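Local coordinates for protein PTS system, IIabc component (PDB 3IPJ) that is the EIIB domain of a sugar phosphotransferase system permease that probably passes a phosphoryl group through a phosphocysteine to an incoming sugar, perhaps trehalose, at residues I65-G68 / T69-N73. Numbering follows the deposited sequence.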
ATOM      1  N   ILE A  65       5.983  -0.907  -2.180  1.00  8.73           N
ATOM      2  CA  ILE A  65       5.595  -0.489  -3.497  1.00  8.99           C
ATOM      3  C   ILE A  65       6.058   0.925  -3.636  1.00  9.78           C
ATOM      4  O   ILE A  65       5.613   1.796  -2.881  1.00 10.64           O
ATOM      5  CB  ILE A  65       4.090  -0.490  -3.610  1.00  8.61           C
ATOM      6  CG1 ILE A  65       3.594  -1.936  -3.353  1.00 11.94           C
ATOM      7  CG2 ILE A  65       3.636   0.106  -4.931  1.00 10.87           C
ATOM      8  CD1 ILE A  65       2.988  -2.100  -2.018  1.00 14.48           C
ATOM      9  N   ILE A  66       6.979   1.163  -4.575  1.00  9.11           N
ATOM     10  CA  ILE A  66       7.538   2.511  -4.724  1.00  9.97           C
ATOM     11  C   ILE A  66       6.555   3.343  -5.565  1.00  9.48           C
ATOM     12  O   ILE A  66       6.291   3.010  -6.727  1.00  9.30           O
ATOM     13  CB  ILE A  66       8.888   2.547  -5.419  1.00 10.67           C
ATOM     14  CG1 ILE A  66       9.836   1.459  -4.870  1.00 11.22           C
ATOM     15  CG2 ILE A  66       9.473   3.962  -5.287  1.00  8.87           C
ATOM     16  CD1 ILE A  66      11.170   1.316  -5.700  1.00 11.37           C
ATOM     17  N   LEU A  67       6.004   4.404  -4.964  1.00  9.26           N
ATOM     18  CA  LEU A  67       5.050   5.284  -5.649  1.00 10.08           C
ATOM     19  C   LEU A  67       5.621   6.707  -5.878  1.00  9.91           C
ATOM     20  O   LEU A  67       5.139   7.431  -6.768  1.00 10.23           O
ATOM     21  CB  LEU A  67       3.743   5.344  -4.822  1.00 10.05           C
ATOM     22  CG  LEU A  67       2.950   4.044  -4.893  1.00  8.69           C
ATOM     23  CD1 LEU A  67       1.955   4.048  -3.814  1.00 10.15           C
ATOM     24  CD2 LEU A  67       2.192   3.966  -6.228  1.00  7.67           C
ATOM     25  N   GLY A  68       6.638   7.104  -5.121  1.00 10.26           N
ATOM     26  CA  GLY A  68       7.208   8.433  -5.287  1.00 11.92           C
ATOM     27  C   GLY A  68       6.573   9.383  -4.276  1.00 13.16           C
ATOM     28  O   GLY A  68       5.498   9.116  -3.690  1.00 12.74           O
ATOM     29  N   THR A  69       7.232  10.506  -4.030  1.00 13.43           N
ATOM     30  CA  THR A  69       6.660  11.490  -3.108  1.00 13.97           C
ATOM     31  C   THR A  69       5.275  12.010  -3.565  1.00 13.73           C
ATOM     32  O   THR A  69       4.972  12.103  -4.798  1.00 12.69           O
ATOM     33  CB  THR A  69       7.590  12.691  -2.947  1.00 14.65           C
ATOM     34  OG1 THR A  69       7.710  13.343  -4.219  1.00 13.73           O
ATOM     35  CG2 THR A  69       8.955  12.237  -2.412  1.00 15.90           C
ATOM     36  N   GLY A  70       4.466  12.396  -2.580  1.00 12.65           N
ATOM     37  CA  GLY A  70       3.141  12.942  -2.814  1.00 10.81           C
ATOM     38  C   GLY A  70       2.159  11.896  -3.331  1.00 13.68           C
ATOM     39  O   GLY A  70       1.049  11.773  -2.775  1.00 16.45           O
ATOM     40  N   ILE A  71       2.515  11.144  -4.388  1.00 11.34           N
ATOM     41  CA  ILE A  71       1.644  10.053  -4.853  1.00 11.24           C
ATOM     42  C   ILE A  71       1.497   8.998  -3.722  1.00 10.59           C
ATOM     43  O   ILE A  71       0.395   8.489  -3.521  1.00 10.39           O
ATOM     44  CB  ILE A  71       2.165   9.410  -6.189  1.00 11.92           C
ATOM     45  CG1 ILE A  71       2.399  10.459  -7.293  1.00 15.27           C
ATOM     46  CG2 ILE A  71       1.244   8.264  -6.652  1.00 12.80           C
ATOM     47  CD1 ILE A  71       1.243  11.242  -7.664  1.00 15.94           C
ATOM     48  N   VAL A  72       2.585   8.694  -2.975  1.00 10.19           N
ATOM     49  CA  VAL A  72       2.486   7.714  -1.904  1.00 11.59           C
ATOM     50  C   VAL A  72       1.437   8.117  -0.817  1.00 12.09           C
ATOM     51  O   VAL A  72       0.689   7.260  -0.330  1.00 11.07           O
ATOM     52  CB  VAL A  72       3.901   7.373  -1.291  1.00 10.68           C
ATOM     53  CG1 VAL A  72       4.510   8.585  -0.648  1.00 10.35           C
ATOM     54  CG2 VAL A  72       3.772   6.204  -0.252  1.00 10.77           C
ATOM     55  N   ASN A  73       1.375   9.406  -0.435  1.00 10.89           N
ATOM     56  CA  ASN A  73       0.424   9.893   0.604  1.00  9.65           C
ATOM     57  C   ASN A  73      -1.012   9.845   0.171  1.00 11.79           C
ATOM     58  O   ASN A  73      -1.871   9.570   1.001  1.00 11.91           O
ATOM     59  CB  ASN A  73       0.744  11.347   0.950  1.00  9.28           C
ATOM     60  CG  ASN A  73       2.175  11.525   1.419  1.00 12.38           C
ATOM     61  OD1 ASN A  73       2.442  11.517   2.619  1.00 18.65           O
ATOM     62  ND2 ASN A  73       3.097  11.668   0.488  1.00 10.64           N
TER
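Gly68 and Val72 are joined by the one hydrogen bond between 65-68 and 69-73, where the chain leaves strand 62-66 and turns into helix 71-79. Val72 N donates to Gly68 O over 3.0 Å, with an angle of 152° at the hydrogen. This i to i+4 bond closes a turn over Thr69, Gly70 and Ile71, with Gly70 at the N-cap of the helix. Within the turn, Ile71 N makes a short but weak bond to Thr69 O. Gly68 has a positive phi of 95°, a backbone conformation that glycine, having no side chain, adopts without strain.

The apolar part of the contact centres on Leu67. Its CB packs against the start of the helix, 4.1 Å from Val72 CB and 4.3 Å from Ile71 CG2, while its side chain also rests on Leu32 of strand 31-36. Ile71 approaches the backbone instead: its CB sits 3.6 Å from Leu67 O, while the end of its side chain leads away from 65-68; the side chain also touches Glu52. In Val72, CG1 lies between the backbone N and the carbonyl carbon (chi1 63°), which brings this methyl 3.2 Å from Gly68 O, beside the hydrogen bond.

Backbone bonds from Leu67 and Gly68 to Thr30 tie the turn to the loop that holds Thr30 and Cys28, the predicted phosphocysteine. Val72 touches His27, and its side chain is about 6 Å from that of Cys28. One backbone bond and a small apolar cluster thus hold the first turn of the helix to the residues just after strand 62-66, beside the probable phosphorylation site.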